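Local coordinates for probable molybdenum cofactor guanylyltransferase (Aquifex aeolicus, PDB 2E8B), which probably transfers the GMP moiety of GTP to molybdenum-molybdopterin, releasing diphosphate and forming the molybdopterin guanine dinucleotide cofactor, with magnesium as cofactor, at residues Val14-Leu20 and Glu97-Leu103; Val74-Glu78 and Thr90-His94; Thr49-Phe54 and Met110-Leu116; Val42-Val46 and Leu103-Pro108. One frame throughout, in Å; residues are numbered along the deposited sequence.

Contact 1 of 4, residues Val14-Leu20 and Glu97-Leu103; sequences VNTCYVL and EENVFVL
F101 N donates to T16 O and F101 O takes the amide of Y18, which sets strand 16-20 beside strand 99-103 in parallel register, C17 beside F101, Y18 beside V102 and V19 beside L103. The pairing runs on through L103 N to Y18 O, and ends with L20 N on L103 O (3.0 Å). On one face of the sheet the sulfur of C17 drops between the F101 and L103 side chains of the adjacent strand: SG lies 4.0 Å from F101 CD1, approaching that ring obliquely, and equally close to L103 CB. On the other face the CE1 corner of the Y18 ring meets V100 CB at 3.9 Å, so that the branched valine fits against the ring edge, and further along L20 CD1 reaches V102 CG1 (3.7 Å). V100 CG1 also presses on T16 OG1 at 3.2 Å, a close fit. Before the strands begin, V14 CG1 fills the hollow between N99 O and F101 N. Strand 56-61 continues the parallel part of this GT-A-type nucleotidyltransferase sheet beyond strand 16-22. Ahead of the paired strands, E97 makes a two-pronged grip on N15: OE1 accepts from the backbone N, and OE2 lies 3.1 Å from N15 ND2, nearly in the amide plane, each oxygen using its syn lone pair. A water bridges T16 N, E97 OE1 and N99 O where the strands no longer pair directly. Both carboxylate oxygens are engaged by N-H donors, which would probably favour the ionised form of E97 and fix the rotation of its head.

Contact 2 of 4, residues Val74-Glu78 and Thr90-His94; sequences VVLDE and TALKH
V75 points at helix 90-94 and divides its two methyls between T90 and H94. V75 CG1 slides past the T90 methyl, 3.8 Å from T90 CG2, and also touches H94 CB. The other methyl, V75 CG2, sits squarely over the centre of the H94 imidazole, 3.6 Å from the ring centroid and only 6° off its normal, a CH-pi contact. Y58 of strand 56-61 meets the same imidazole in an edge-to-face manner. At L76 the side chain turns from the helix, but its carbonyl faces back, with L76 O 3.6 Å from T90 CG2. The short strand lies at the margin of the parallel part of the mixed sheet, bonded through its backbone to strand 56-61, and the helix packs across it at 107°, the layered alpha/beta construction of the GT-A-like nucleotidyltransferase fold. D77 follows as the chain leaves the strand. D77 CB lies 4.1 Å from T90 OG1, the two side chains set roughly perpendicular, while its carboxylate is engaged elsewhere, OD2 in a salt bridge to K62 and OD1 by F79 N. This aspartate is predicted to bind GTP. T90 OG1 is itself hydrogen-bonded to I86 O, one turn back. At E78 the backbone N gives its hydrogen to a water that in turn donates to T90 OG1, 3.0 Å away from that water, linking the loop to the helix. E78 OE2 stands 4.3 Å from K93 NZ, too far apart for a salt bridge, though the charges should still attract.

Contact 3 of 4, residues Thr49-Phe54 and Met110-Leu116; sequences TAKSVF and MKKETVL
Near T49, helix 32-51 meets the first turn of helix 112-116, with the CA atoms of T49 and K112 5.8 Å apart and no direct hydrogen bond joining the two segments. T49 presents its methyl to that turn: chi1 of -65° puts OG1 beside the backbone N and CG2 opposite it, so that T49 CG2 lies 3.6 Å from K112 N. T49 OG1 is hydrogen-bonded to R45 O, and a water lies within bonding distance of both T49 OG1 and M110 O. V53 supplies the hydrophobic middle. V53 CG1 and L116 CD2, on side chains running in opposite senses, touch at 3.7 Å, and V53 CG2 leans on K112 CB. V53 CG1 also covers one face of the F54 ring over its centre, while V115 CG1 approaches F54 CZ from across the contact (3.6 Å). S52 OG donates to T49 O (2.6 Å) and borders K112 CB; T49 O also takes S52 N, so two donors grip it. The K112 chain, bent at chi3, sends NZ to T5 OG1. K51 NZ donates to F54 O (2.7 Å), tying the lysine over the turn that leads to strand 56-61. L119, further along the same helix as K112, also touches V53 and F54, and F101 meets F54 from the central sheet. Two helices packed together against the parallel part of a mixed sheet in this way are typical of the Rossmann-like alpha/beta core of the GT-A nucleotidyltransferases.

Contact 4 of 4, residues Val42-Val46 and Leu103-Pro108; sequences VIERV and LSGDLP
The loop following strand 99-104, which carries D106, predicted to bind magnesium and GTP, is backed here by helix 42-46. G105 lies right against the helix, its O 3.3 Å from I43 CA, so that the backbone meets the helix surface directly. V42 pushes CG1 into the bend that follows, 3.5 Å from P108 N, while its CG2 lies alongside P108 CB, both side chains pointing the same way. V46 divides its methyls: CG1, which chi1 of 173° swings opposite the backbone N, meets L103 CD2 tip to tip at 3.5 Å, and CG2 turns to L107 O at 3.4 Å. The polar link is made by R45. R45 NH2 donates to P108 O at 3.2 Å, with an N-H...O angle of 163°; the carbonyl oxygen is met on a lone pair, in its own plane, and lies at the edge of the guanidinium. V42 CA lies above one face of that group, toward its rim. Across the turn, S104 OG donates to D106 OD1 at 2.6 Å from above the carboxylate plane; D106 branches away from the helix, and the S104 bond helps to hold its carboxylate. On the sheet side, I43 and V46 also rest on V19 of strand 16-22, and L107 and P108 touch V138 and M185, so that the loop is sandwiched between helix 32-51 and the later loops.

Overall arrangement
From the N terminus, strand 16-22 opens contact 1, and helix 32-51 follows with the first segments of contacts 4 and 3. Strand 74-76 and helix 84-94 then close contact 2, a short loop nested inside the loops of the other three. Strand 99-104 closes contact 1 and runs straight into contact 4, which shares L103 with it, before helix 112-120 closes contact 3. Contacts 1, 3 and 4 cross one another along the chain. Contact 1 joins neighbouring strands at the middle of the sheet; contact 4 ties helix 32-51 to the end of strand 99-104 and the loop after it, contact 3 ties the same helix to helix 112-120, and contact 2 brings in helix 84-94, touching contact 1 through Y18.

Contact 1 of 4, residues Val14-Leu20 and Glu97-Leu103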
loop_
_atom_site.group_PDB
_atom_site.type_symbol
_atom_site.label_atom_id
_atom_site.label_comp_id
_atom_site.label_asym_id
_atom_site.label_seq_id
_atom_site.Cartn_x
_atom_site.Cartn_y
_atom_site.Cartn_z
ATOM N N VAL A 14 -9.296 -11.478 3.629
ATOM C CA VAL A 14 -8.060 -10.840 3.204
ATOM C C VAL A 14 -7.134 -10.969 4.410
ATOM O O VAL A 14 -7.275 -10.243 5.395
ATOM C CB VAL A 14 -8.279 -9.346 2.858
ATOM C CG1 VAL A 14 -6.954 -8.704 2.455
ATOM C CG2 VAL A 14 -9.291 -9.217 1.724
ATOM N N ASN A 15 -6.207 -11.918 4.338
ATOM C CA ASN A 15 -5.281 -12.168 5.435
ATOM C C ASN A 15 -3.869 -11.637 5.215
ATOM O O ASN A 15 -3.039 -11.696 6.123
ATOM C CB ASN A 15 -5.196 -13.672 5.709
ATOM C CG ASN A 15 -6.534 -14.273 6.083
ATOM O OD1 ASN A 15 -7.149 -13.877 7.072
ATOM N ND2 ASN A 15 -6.989 -15.239 5.293
ATOM N N THR A 16 -3.587 -11.120 4.022
ATOM C CA THR A 16 -2.246 -10.618 3.745
ATOM C C THR A 16 -2.230 -9.162 3.289
ATOM O O THR A 16 -3.160 -8.687 2.636
ATOM C CB THR A 16 -1.542 -11.493 2.685
ATOM O OG1 THR A 16 -2.084 -11.217 1.390
ATOM C CG2 THR A 16 -1.763 -12.967 2.996
ATOM N N CYS A 17 -1.161 -8.459 3.646
ATOM C CA CYS A 17 -1.006 -7.055 3.295
ATOM C C CYS A 17 0.408 -6.765 2.809
ATOM O O CYS A 17 1.383 -7.314 3.329
ATOM C CB CYS A 17 -1.315 -6.182 4.515
ATOM S SG CYS A 17 -1.112 -4.385 4.312
ATOM N N TYR A 18 0.509 -5.889 1.815
ATOM C CA TYR A 18 1.793 -5.495 1.260
ATOM C C TYR A 18 2.006 -4.019 1.533
ATOM O O TYR A 18 1.201 -3.191 1.131
ATOM C CB TYR A 18 1.813 -5.751 -0.241
ATOM C CG TYR A 18 1.806 -7.214 -0.561
ATOM C CD1 TYR A 18 0.610 -7.916 -0.633
ATOM C CD2 TYR A 18 3.001 -7.916 -0.720
ATOM C CE1 TYR A 18 0.593 -9.283 -0.847
ATOM C CE2 TYR A 18 3.001 -9.289 -0.938
ATOM C CZ TYR A 18 1.790 -9.964 -0.999
ATOM O OH TYR A 18 1.768 -11.315 -1.209
ATOM N N VAL A 19 3.084 -3.708 2.246
ATOM C CA VAL A 19 3.421 -2.331 2.570
ATOM C C VAL A 19 4.454 -1.889 1.547
ATOM O O VAL A 19 5.545 -2.458 1.469
ATOM C CB VAL A 19 4.007 -2.223 3.995
ATOM C CG1 VAL A 19 4.457 -0.798 4.268
ATOM C CG2 VAL A 19 2.968 -2.656 5.016
ATOM N N LEU A 20 4.101 -0.880 0.757
ATOM C CA LEU A 20 4.981 -0.379 -0.292
ATOM C C LEU A 20 6.019 0.611 0.226
ATOM O O LEU A 20 5.677 1.704 0.668
ATOM C CB LEU A 20 4.145 0.268 -1.405
ATOM C CG LEU A 20 3.010 -0.602 -1.950
ATOM C CD1 LEU A 20 2.311 0.105 -3.106
ATOM C CD2 LEU A 20 3.573 -1.936 -2.422
ATOM N N GLU A 97 -3.116 -15.198 -2.074
ATOM C CA GLU A 97 -4.571 -15.241 -1.960
ATOM C C GLU A 97 -5.148 -14.386 -3.087
ATOM O O GLU A 97 -4.434 -13.580 -3.681
ATOM C CB GLU A 97 -5.027 -14.706 -0.599
ATOM C CG GLU A 97 -4.490 -15.483 0.600
ATOM C CD GLU A 97 -5.198 -15.121 1.894
ATOM O OE1 GLU A 97 -5.311 -13.916 2.197
ATOM O OE2 GLU A 97 -5.638 -16.041 2.616
ATOM N N GLU A 98 -6.435 -14.558 -3.376
ATOM C CA GLU A 98 -7.087 -13.823 -4.460
ATOM C C GLU A 98 -7.189 -12.313 -4.262
ATOM O O GLU A 98 -7.145 -11.549 -5.229
ATOM C CB GLU A 98 -8.487 -14.392 -4.710
ATOM C CG GLU A 98 -9.252 -13.680 -5.815
ATOM C CD GLU A 98 -8.498 -13.671 -7.132
ATOM O OE1 GLU A 98 -8.188 -14.765 -7.648
ATOM O OE2 GLU A 98 -8.215 -12.569 -7.650
ATOM N N ASN A 99 -7.341 -11.883 -3.016
ATOM C CA ASN A 99 -7.441 -10.463 -2.709
ATOM C C ASN A 99 -6.448 -10.128 -1.606
ATOM O O ASN A 99 -6.386 -10.819 -0.589
ATOM C CB ASN A 99 -8.863 -10.122 -2.257
ATOM C CG ASN A 99 -9.899 -10.446 -3.310
ATOM O OD1 ASN A 99 -9.870 -9.902 -4.414
ATOM N ND2 ASN A 99 -10.825 -11.342 -2.977
ATOM N N VAL A 100 -5.661 -9.076 -1.810
ATOM C CA VAL A 100 -4.679 -8.680 -0.814
ATOM C C VAL A 100 -4.764 -7.188 -0.537
ATOM O O VAL A 100 -5.211 -6.410 -1.386
ATOM C CB VAL A 100 -3.237 -9.027 -1.270
ATOM C CG1 VAL A 100 -3.119 -10.528 -1.533
ATOM C CG2 VAL A 100 -2.871 -8.230 -2.514
ATOM N N PHE A 101 -4.359 -6.790 0.665
ATOM C CA PHE A 101 -4.387 -5.382 1.010
ATOM C C PHE A 101 -3.080 -4.730 0.576
ATOM O O PHE A 101 -2.019 -5.366 0.577
ATOM C CB PHE A 101 -4.583 -5.184 2.516
ATOM C CG PHE A 101 -5.223 -3.873 2.860
ATOM C CD1 PHE A 101 -4.456 -2.726 3.012
ATOM C CD2 PHE A 101 -6.608 -3.770 2.960
ATOM C CE1 PHE A 101 -5.056 -1.490 3.253
ATOM C CE2 PHE A 101 -7.219 -2.539 3.201
ATOM C CZ PHE A 101 -6.438 -1.396 3.346
ATOM N N VAL A 102 -3.172 -3.465 0.181
ATOM C CA VAL A 102 -2.014 -2.692 -0.250
ATOM C C VAL A 102 -2.020 -1.431 0.597
ATOM O O VAL A 102 -3.045 -0.753 0.715
ATOM C CB VAL A 102 -2.107 -2.326 -1.743
ATOM C CG1 VAL A 102 -0.963 -1.393 -2.126
ATOM C CG2 VAL A 102 -2.047 -3.593 -2.587
ATOM N N LEU A 103 -0.873 -1.120 1.185
ATOM C CA LEU A 103 -0.766 0.021 2.075
ATOM C C LEU A 103 0.551 0.752 1.847
ATOM O O LEU A 103 1.621 0.166 1.989
ATOM C CB LEU A 103 -0.857 -0.495 3.518
ATOM C CG LEU A 103 -1.030 0.427 4.720
ATOM C CD1 LEU A 103 -2.294 1.263 4.568
ATOM C CD2 LEU A 103 -1.118 -0.432 5.982
HETATM O O HOH W 1 -4.851 -11.613 1.358
#

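Contact 2 of 4, residues Val74-Glu78 and Thr90-His94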
loop_
_atom_site.group_PDB
_atom_site.type_symbol
_atom_site.label_atom_id
_atom_site.label_comp_id
_atom_site.label_asym_id
_atom_site.label_seq_id
_atom_site.Cartn_x
_atom_site.Cartn_y
_atom_site.Cartn_z
ATOM N N VAL A 74 10.758 -9.230 3.252
ATOM C CA VAL A 74 10.753 -8.314 2.118
ATOM C C VAL A 74 10.503 -9.007 0.788
ATOM O O VAL A 74 11.139 -10.014 0.474
ATOM C CB VAL A 74 12.107 -7.572 1.995
ATOM C CG1 VAL A 74 12.096 -6.664 0.770
ATOM C CG2 VAL A 74 12.387 -6.772 3.254
ATOM N N VAL A 75 9.565 -8.473 0.013
ATOM C CA VAL A 75 9.286 -9.010 -1.309
ATOM C C VAL A 75 10.026 -8.037 -2.216
ATOM O O VAL A 75 9.726 -6.845 -2.244
ATOM C CB VAL A 75 7.776 -9.022 -1.624
ATOM C CG1 VAL A 75 7.553 -9.464 -3.060
ATOM C CG2 VAL A 75 7.062 -9.980 -0.672
ATOM N N LEU A 76 11.014 -8.553 -2.936
ATOM C CA LEU A 76 11.857 -7.732 -3.794
ATOM C C LEU A 76 11.278 -7.187 -5.093
ATOM O O LEU A 76 10.779 -7.930 -5.937
ATOM C CB LEU A 76 13.143 -8.499 -4.116
ATOM C CG LEU A 76 14.267 -7.711 -4.782
ATOM C CD1 LEU A 76 14.819 -6.708 -3.789
ATOM C CD2 LEU A 76 15.364 -8.653 -5.247
ATOM N N ASP A 77 11.365 -5.867 -5.234
ATOM C CA ASP A 77 10.939 -5.150 -6.429
ATOM C C ASP A 77 12.244 -5.132 -7.232
ATOM O O ASP A 77 13.179 -4.402 -6.894
ATOM C CB ASP A 77 10.511 -3.732 -6.040
ATOM C CG ASP A 77 10.344 -2.809 -7.235
ATOM O OD1 ASP A 77 10.752 -3.180 -8.354
ATOM O OD2 ASP A 77 9.815 -1.693 -7.038
ATOM N N GLU A 78 12.302 -5.947 -8.281
ATOM C CA GLU A 78 13.508 -6.081 -9.091
ATOM C C GLU A 78 13.692 -5.066 -10.218
ATOM O O GLU A 78 14.694 -5.098 -10.931
ATOM C CB GLU A 78 13.568 -7.504 -9.657
ATOM C CG GLU A 78 13.285 -8.569 -8.601
ATOM C CD GLU A 78 13.249 -9.978 -9.160
ATOM O OE1 GLU A 78 14.333 -10.553 -9.400
ATOM O OE2 GLU A 78 12.137 -10.507 -9.364
ATOM N N THR A 90 4.508 -5.958 -8.230
ATOM C CA THR A 90 5.324 -6.838 -7.405
ATOM C C THR A 90 4.505 -7.495 -6.302
ATOM O O THR A 90 4.678 -8.675 -6.013
ATOM C CB THR A 90 6.494 -6.065 -6.780
ATOM O OG1 THR A 90 7.303 -5.519 -7.829
ATOM C CG2 THR A 90 7.351 -6.987 -5.913
ATOM N N ALA A 91 3.605 -6.730 -5.690
ATOM C CA ALA A 91 2.766 -7.255 -4.624
ATOM C C ALA A 91 1.812 -8.332 -5.143
ATOM O O ALA A 91 1.707 -9.413 -4.560
ATOM C CB ALA A 91 1.962 -6.119 -3.990
ATOM N N LEU A 92 1.126 -8.034 -6.242
ATOM C CA LEU A 92 0.159 -8.970 -6.808
ATOM C C LEU A 92 0.793 -10.230 -7.380
ATOM O O LEU A 92 0.185 -11.302 -7.362
ATOM C CB LEU A 92 -0.687 -8.265 -7.862
ATOM C CG LEU A 92 -1.569 -7.165 -7.265
ATOM C CD1 LEU A 92 -2.323 -6.456 -8.366
ATOM C CD2 LEU A 92 -2.535 -7.770 -6.252
ATOM N N LYS A 93 2.017 -10.102 -7.879
ATOM C CA LYS A 93 2.737 -11.246 -8.425
ATOM C C LYS A 93 3.036 -12.226 -7.285
ATOM O O LYS A 93 2.956 -13.446 -7.452
ATOM C CB LYS A 93 4.039 -10.758 -9.065
ATOM C CG LYS A 93 4.951 -11.833 -9.625
ATOM C CD LYS A 93 6.209 -11.178 -10.186
ATOM C CE LYS A 93 7.204 -12.192 -10.710
ATOM N NZ LYS A 93 8.400 -11.502 -11.264
ATOM N N HIS A 94 3.361 -11.676 -6.118
ATOM C CA HIS A 94 3.687 -12.473 -4.943
ATOM C C HIS A 94 2.452 -13.013 -4.227
ATOM O O HIS A 94 2.511 -14.067 -3.603
ATOM C CB HIS A 94 4.502 -11.628 -3.955
ATOM C CG HIS A 94 4.890 -12.355 -2.706
ATOM N ND1 HIS A 94 5.979 -13.196 -2.637
ATOM C CD2 HIS A 94 4.332 -12.362 -1.471
ATOM C CE1 HIS A 94 6.080 -13.688 -1.415
ATOM N NE2 HIS A 94 5.091 -13.197 -0.689
HETATM O O HOH W 2 9.627 -7.092 -9.003
#

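Contact 3 of 4, residues Thr49-Phe54 and Met110-Leu116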
loop_
_atom_site.group_PDB
_atom_site.type_symbol
_atom_site.label_atom_id
_atom_site.label_comp_id
_atom_site.label_asym_id
_atom_site.label_seq_id
_atom_site.Cartn_x
_atom_site.Cartn_y
_atom_site.Cartn_z
ATOM N N THR A 49 0.999 -1.404 12.316
ATOM C CA THR A 49 -0.444 -1.265 12.198
ATOM C C THR A 49 -0.987 -2.414 11.348
ATOM O O THR A 49 -1.985 -3.043 11.694
ATOM C CB THR A 49 -0.821 0.072 11.539
ATOM O OG1 THR A 49 -0.430 1.149 12.400
ATOM C CG2 THR A 49 -2.320 0.144 11.293
ATOM N N ALA A 50 -0.317 -2.696 10.237
ATOM C CA ALA A 50 -0.741 -3.771 9.352
ATOM C C ALA A 50 -0.718 -5.115 10.083
ATOM O O ALA A 50 -1.654 -5.908 9.980
ATOM C CB ALA A 50 0.166 -3.825 8.133
ATOM N N LYS A 51 0.354 -5.370 10.826
ATOM C CA LYS A 51 0.469 -6.629 11.553
ATOM C C LYS A 51 -0.630 -6.811 12.591
ATOM O O LYS A 51 -0.931 -7.941 12.976
ATOM C CB LYS A 51 1.837 -6.741 12.230
ATOM C CG LYS A 51 2.950 -7.229 11.309
ATOM C CD LYS A 51 3.111 -8.759 11.296
ATOM C CE LYS A 51 1.914 -9.509 10.707
ATOM N NZ LYS A 51 0.903 -9.894 11.726
ATOM N N SER A 52 -1.231 -5.716 13.046
ATOM C CA SER A 52 -2.294 -5.817 14.043
ATOM C C SER A 52 -3.602 -6.254 13.393
ATOM O O SER A 52 -4.544 -6.651 14.077
ATOM C CB SER A 52 -2.498 -4.480 14.773
ATOM O OG SER A 52 -3.131 -3.497 13.966
ATOM N N VAL A 53 -3.640 -6.201 12.067
ATOM C CA VAL A 53 -4.830 -6.580 11.313
ATOM C C VAL A 53 -4.684 -7.849 10.464
ATOM O O VAL A 53 -5.637 -8.624 10.336
ATOM C CB VAL A 53 -5.270 -5.425 10.376
ATOM C CG1 VAL A 53 -6.391 -5.887 9.451
ATOM C CG2 VAL A 53 -5.725 -4.235 11.203
ATOM N N PHE A 54 -3.503 -8.067 9.893
ATOM C CA PHE A 54 -3.285 -9.218 9.016
ATOM C C PHE A 54 -2.359 -10.313 9.535
ATOM O O PHE A 54 -1.413 -10.047 10.277
ATOM C CB PHE A 54 -2.760 -8.719 7.673
ATOM C CG PHE A 54 -3.639 -7.682 7.028
ATOM C CD1 PHE A 54 -4.803 -8.052 6.364
ATOM C CD2 PHE A 54 -3.311 -6.329 7.108
ATOM C CE1 PHE A 54 -5.633 -7.091 5.782
ATOM C CE2 PHE A 54 -4.128 -5.361 6.533
ATOM C CZ PHE A 54 -5.295 -5.743 5.867
ATOM N N MET A 110 -1.754 6.626 9.881
ATOM C CA MET A 110 -2.608 5.463 9.648
ATOM C C MET A 110 -2.990 4.755 10.944
ATOM O O MET A 110 -2.186 4.633 11.872
ATOM C CB MET A 110 -1.921 4.472 8.694
ATOM C CG MET A 110 -2.751 3.236 8.322
ATOM S SD MET A 110 -4.391 3.569 7.568
ATOM C CE MET A 110 -3.929 4.591 6.164
ATOM N N LYS A 111 -4.242 4.321 11.003
ATOM C CA LYS A 111 -4.770 3.606 12.156
ATOM C C LYS A 111 -5.456 2.352 11.653
ATOM O O LYS A 111 -5.972 2.320 10.541
ATOM C CB LYS A 111 -5.786 4.459 12.918
ATOM C CG LYS A 111 -5.171 5.461 13.870
ATOM C CD LYS A 111 -6.189 5.911 14.908
ATOM C CE LYS A 111 -5.515 6.705 16.021
ATOM N NZ LYS A 111 -6.451 7.031 17.135
ATOM N N LYS A 112 -5.463 1.319 12.481
ATOM C CA LYS A 112 -6.077 0.064 12.096
ATOM C C LYS A 112 -7.544 0.221 11.715
ATOM O O LYS A 112 -8.018 -0.455 10.806
ATOM C CB LYS A 112 -5.943 -0.941 13.238
ATOM C CG LYS A 112 -6.692 -0.546 14.499
ATOM C CD LYS A 112 -6.415 -1.517 15.636
ATOM C CE LYS A 112 -6.792 -2.932 15.254
ATOM N NZ LYS A 112 -6.637 -3.877 16.400
ATOM N N GLU A 113 -8.266 1.105 12.398
ATOM C CA GLU A 113 -9.683 1.290 12.087
ATOM C C GLU A 113 -9.913 1.682 10.632
ATOM O O GLU A 113 -10.918 1.304 10.033
ATOM C CB GLU A 113 -10.315 2.344 13.001
ATOM C CG GLU A 113 -10.352 1.949 14.466
ATOM C CD GLU A 113 -9.209 2.549 15.262
ATOM O OE1 GLU A 113 -8.046 2.419 14.831
ATOM O OE2 GLU A 113 -9.478 3.152 16.324
ATOM N N THR A 114 -8.982 2.437 10.065
ATOM C CA THR A 114 -9.115 2.856 8.677
ATOM C C THR A 114 -8.979 1.637 7.776
ATOM O O THR A 114 -9.745 1.464 6.824
ATOM C CB THR A 114 -8.047 3.893 8.319
ATOM O OG1 THR A 114 -8.196 5.026 9.182
ATOM C CG2 THR A 114 -8.189 4.331 6.871
ATOM N N VAL A 115 -8.016 0.778 8.092
ATOM C CA VAL A 115 -7.808 -0.431 7.314
ATOM C C VAL A 115 -9.034 -1.333 7.426
ATOM O O VAL A 115 -9.521 -1.868 6.427
ATOM C CB VAL A 115 -6.575 -1.198 7.811
ATOM C CG1 VAL A 115 -6.446 -2.521 7.073
ATOM C CG2 VAL A 115 -5.333 -0.350 7.604
ATOM N N LEU A 116 -9.539 -1.486 8.646
ATOM C CA LEU A 116 -10.698 -2.334 8.883
ATOM C C LEU A 116 -11.958 -1.824 8.186
ATOM O O LEU A 116 -12.765 -2.621 7.710
ATOM C CB LEU A 116 -10.939 -2.476 10.386
ATOM C CG LEU A 116 -9.826 -3.218 11.131
ATOM C CD1 LEU A 116 -10.163 -3.251 12.600
ATOM C CD2 LEU A 116 -9.665 -4.634 10.583
HETATM O O HOH W 3 0.254 3.327 10.997
#

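Contact 4 of 4, residues Val42-Val46 and Leu103-Pro108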
loop_
_atom_site.group_PDB
_atom_site.type_symbol
_atom_site.label_atom_id
_atom_site.label_comp_id
_atom_site.label_asym_id
_atom_site.label_seq_id
_atom_site.Cartn_x
_atom_site.Cartn_y
_atom_site.Cartn_z
ATOM N N VAL A 42 7.981 6.234 10.267
ATOM C CA VAL A 42 6.659 6.194 9.663
ATOM C C VAL A 42 6.345 4.811 9.091
ATOM O O VAL A 42 5.308 4.230 9.411
ATOM C CB VAL A 42 6.523 7.256 8.548
ATOM C CG1 VAL A 42 5.204 7.066 7.802
ATOM C CG2 VAL A 42 6.583 8.656 9.152
ATOM N N ILE A 43 7.233 4.265 8.261
ATOM C CA ILE A 43 6.949 2.951 7.687
ATOM C C ILE A 43 6.926 1.884 8.775
ATOM O O ILE A 43 6.189 0.899 8.680
ATOM C CB ILE A 43 7.960 2.553 6.576
ATOM C CG1 ILE A 43 7.426 1.328 5.825
ATOM C CG2 ILE A 43 9.325 2.240 7.172
ATOM C CD1 ILE A 43 8.228 0.951 4.590
ATOM N N GLU A 44 7.729 2.082 9.814
ATOM C CA GLU A 44 7.755 1.138 10.923
ATOM C C GLU A 44 6.361 1.107 11.544
ATOM O O GLU A 44 5.818 0.038 11.831
ATOM C CB GLU A 44 8.780 1.586 11.969
ATOM C CG GLU A 44 8.960 0.622 13.130
ATOM C CD GLU A 44 9.992 1.116 14.133
ATOM O OE1 GLU A 44 9.760 2.164 14.767
ATOM O OE2 GLU A 44 11.039 0.457 14.283
ATOM N N ARG A 45 5.776 2.285 11.737
ATOM C CA ARG A 45 4.444 2.376 12.315
ATOM C C ARG A 45 3.386 1.754 11.409
ATOM O O ARG A 45 2.480 1.063 11.884
ATOM C CB ARG A 45 4.078 3.833 12.601
ATOM C CG ARG A 45 4.942 4.498 13.666
ATOM C CD ARG A 45 4.197 5.643 14.342
ATOM N NE ARG A 45 3.946 6.770 13.447
ATOM C CZ ARG A 45 4.865 7.663 13.087
ATOM N NH1 ARG A 45 6.108 7.570 13.546
ATOM N NH2 ARG A 45 4.540 8.654 12.267
ATOM N N VAL A 46 3.494 1.998 10.107
ATOM C CA VAL A 46 2.532 1.446 9.160
ATOM C C VAL A 46 2.601 -0.074 9.191
ATOM O O VAL A 46 1.576 -0.753 9.141
ATOM C CB VAL A 46 2.808 1.929 7.721
ATOM C CG1 VAL A 46 1.894 1.208 6.741
ATOM C CG2 VAL A 46 2.588 3.431 7.627
ATOM N N LEU A 103 -0.873 -1.120 1.185
ATOM C CA LEU A 103 -0.766 0.021 2.075
ATOM C C LEU A 103 0.551 0.752 1.847
ATOM O O LEU A 103 1.621 0.166 1.989
ATOM C CB LEU A 103 -0.857 -0.495 3.518
ATOM C CG LEU A 103 -1.030 0.427 4.720
ATOM C CD1 LEU A 103 -2.294 1.263 4.568
ATOM C CD2 LEU A 103 -1.118 -0.432 5.982
ATOM N N SER A 104 0.471 2.028 1.482
ATOM C CA SER A 104 1.672 2.826 1.257
ATOM C C SER A 104 2.431 2.974 2.578
ATOM O O SER A 104 1.825 3.140 3.638
ATOM C CB SER A 104 1.288 4.205 0.715
ATOM O OG SER A 104 2.443 4.967 0.422
ATOM N N GLY A 105 3.757 2.914 2.513
ATOM C CA GLY A 105 4.549 3.037 3.725
ATOM C C GLY A 105 4.846 4.453 4.191
ATOM O O GLY A 105 5.645 4.639 5.110
ATOM N N ASP A 106 4.205 5.449 3.586
ATOM C CA ASP A 106 4.444 6.847 3.955
ATOM C C ASP A 106 3.250 7.556 4.600
ATOM O O ASP A 106 3.092 8.771 4.468
ATOM C CB ASP A 106 4.895 7.627 2.717
ATOM C CG ASP A 106 3.818 7.707 1.656
ATOM O OD1 ASP A 106 2.749 7.088 1.850
ATOM O OD2 ASP A 106 4.040 8.384 0.629
ATOM N N LEU A 107 2.420 6.803 5.313
ATOM C CA LEU A 107 1.238 7.358 5.973
ATOM C C LEU A 107 1.461 7.380 7.485
ATOM O O LEU A 107 1.128 6.431 8.192
ATOM C CB LEU A 107 0.020 6.513 5.607
ATOM C CG LEU A 107 -0.223 6.525 4.090
ATOM C CD1 LEU A 107 -1.220 5.443 3.702
ATOM C CD2 LEU A 107 -0.719 7.900 3.662
ATOM N N PRO A 108 2.009 8.496 7.996
ATOM C CA PRO A 108 2.321 8.715 9.410
ATOM C C PRO A 108 1.186 8.640 10.421
ATOM O O PRO A 108 1.433 8.427 11.608
ATOM C CB PRO A 108 2.995 10.084 9.398
ATOM C CG PRO A 108 2.256 10.798 8.317
ATOM C CD PRO A 108 2.168 9.744 7.227
#